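Local structure of staphylococcus aureus CymR (3T8R) at residues A[27-31]-A[66-70]. The protein is a dimeric Rrf2-type transcriptional regulator that probably binds DNA through a winged helix-turn-helix domain and senses oxidation through a thiol. Numbering follows the deposited sequence.
Sequences GCISL and GGYQL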
loop_
_atom_site.group_PDB
_atom_site.type_symbol
_atom_site.label_atom_id
_atom_site.label_comp_id
_atom_site.label_asym_id
_atom_site.label_seq_id
_atom_site.Cartn_x
_atom_site.Cartn_y
_atom_site.Cartn_z
ATOM N N GLY A 27 -33.778 -10.385 -4.374
ATOM C CA GLY A 27 -33.854 -10.322 -5.819
ATOM C C GLY A 27 -32.556 -9.832 -6.429
ATOM O O GLY A 27 -31.473 -10.217 -5.986
ATOM N N CYS A 28 -32.655 -8.962 -7.426
ATOM C CA CYS A 28 -31.486 -8.617 -8.222
ATOM C C CYS A 28 -31.250 -7.128 -8.426
ATOM O O CYS A 28 -32.139 -6.300 -8.223
ATOM C CB CYS A 28 -31.575 -9.303 -9.583
ATOM S SG CYS A 28 -31.694 -11.092 -9.460
ATOM N N ILE A 29 -30.025 -6.806 -8.825
ATOM C CA ILE A 29 -29.678 -5.462 -9.236
ATOM C C ILE A 29 -29.176 -5.528 -10.669
ATOM O O ILE A 29 -28.357 -6.386 -11.011
ATOM C CB ILE A 29 -28.585 -4.867 -8.347
ATOM C CG1 ILE A 29 -28.977 -4.986 -6.873
ATOM C CG2 ILE A 29 -28.338 -3.404 -8.706
ATOM C CD1 ILE A 29 -30.302 -4.325 -6.547
ATOM N N SER A 30 -29.679 -4.637 -11.516
ATOM C CA SER A 30 -29.265 -4.621 -12.912
ATOM C C SER A 30 -27.831 -4.145 -13.018
ATOM O O SER A 30 -27.391 -3.291 -12.244
ATOM C CB SER A 30 -30.175 -3.715 -13.744
ATOM O OG SER A 30 -30.083 -2.373 -13.309
ATOM N N LEU A 31 -27.097 -4.706 -13.971
ATOM C CA LEU A 31 -25.762 -4.209 -14.262
ATOM C C LEU A 31 -25.876 -2.745 -14.619
ATOM O O LEU A 31 -25.065 -1.919 -14.197
ATOM C CB LEU A 31 -25.144 -4.964 -15.438
ATOM C CG LEU A 31 -24.318 -6.195 -15.068
ATOM C CD1 LEU A 31 -23.238 -6.424 -16.116
ATOM C CD2 LEU A 31 -23.693 -6.009 -13.701
ATOM N N GLY A 66 -29.247 -9.084 -17.678
ATOM C CA GLY A 66 -28.104 -8.510 -16.994
ATOM C C GLY A 66 -28.454 -8.024 -15.598
ATOM O O GLY A 66 -28.207 -6.871 -15.261
ATOM N N GLY A 67 -29.048 -8.905 -14.797
ATOM C CA GLY A 67 -29.371 -8.610 -13.408
ATOM C C GLY A 67 -28.671 -9.618 -12.524
ATOM O O GLY A 67 -28.585 -10.793 -12.875
ATOM N N TYR A 68 -28.167 -9.164 -11.380
ATOM C CA TYR A 68 -27.269 -9.984 -10.572
ATOM C C TYR A 68 -27.619 -10.045 -9.092
ATOM O O TYR A 68 -28.293 -9.165 -8.563
ATOM C CB TYR A 68 -25.835 -9.481 -10.736
ATOM C CG TYR A 68 -25.252 -9.883 -12.060
ATOM C CD1 TYR A 68 -24.586 -11.091 -12.204
ATOM C CD2 TYR A 68 -25.407 -9.077 -13.185
ATOM C CE1 TYR A 68 -24.065 -11.477 -13.419
ATOM C CE2 TYR A 68 -24.885 -9.466 -14.413
ATOM C CZ TYR A 68 -24.216 -10.663 -14.517
ATOM O OH TYR A 68 -23.683 -11.060 -15.723
ATOM N N GLN A 69 -27.133 -11.096 -8.434
ATOM C CA GLN A 69 -27.302 -11.257 -7.000
ATOM C C GLN A 69 -26.110 -12.040 -6.453
ATOM O O GLN A 69 -25.424 -12.740 -7.190
ATOM C CB GLN A 69 -28.615 -11.980 -6.687
ATOM C CG GLN A 69 -28.607 -13.450 -7.055
ATOM C CD GLN A 69 -29.968 -14.120 -6.900
ATOM O OE1 GLN A 69 -30.948 -13.486 -6.512
ATOM N NE2 GLN A 69 -30.027 -15.410 -7.211
ATOM N N LEU A 70 -25.841 -11.894 -5.163
ATOM C CA LEU A 70 -24.864 -12.747 -4.517
ATOM C C LEU A 70 -25.289 -14.205 -4.646
ATOM O O LEU A 70 -26.462 -14.525 -4.518
ATOM C CB LEU A 70 -24.805 -12.390 -3.044
ATOM C CG LEU A 70 -23.524 -11.834 -2.444
ATOM C CD1 LEU A 70 -22.818 -10.842 -3.352
ATOM C CD2 LEU A 70 -23.884 -11.231 -1.113
#
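Residues 27-31 and 66-70 run antiparallel, their end-to-end directions 134° apart, and join the short edge strand 29-30 to the central strand 67-70 in the three-stranded sheet of a winged helix-turn-helix domain, the fold expected of an Rrf2-type regulator. Ile29 and Tyr68 form a hydrogen-bonded pair: Ile29 N donates to Tyr68 O (2.9 Å) and Tyr68 N to Ile29 O (2.8 Å). The next pair, Ser30 with Gly67, is non-hydrogen-bonded, and its CA atoms come within 4.0 Å. Glycine suits this close approach: a CB on Gly67 would lie 3.7 Å from Cys28 CB and 4.3 Å from Ser30 CA, crowding that face. Gly66, at phi/psi 106/53, adopts a backbone conformation in which a side chain would strike the preceding carbonyl. Its own O accepts a hydrogen bond from Leu31 N, extending the pairing to the first residue of helix 31-37. Ser30 is the N-cap of that helix, its OG bonded to the backbone N of Ser33, so one residue ends the strand and starts the helix.

Side chains tie the sheet to the helices. Ile29 turns its end away from strand 67-70 to reach Leu20 of helix 8-21, a task for a branched aliphatic chain. Cys28 points toward strand 67-70, where bare Gly67 leaves it room, and also touches Val61. Tyr68 offers a broad apolar ring to buried, aliphatic Leu31, and its OH bonds weakly to Arg53; both side chains pack on Val49 of helix 42-54, with Leu31 CG 3.4 Å from Tyr68 CE2.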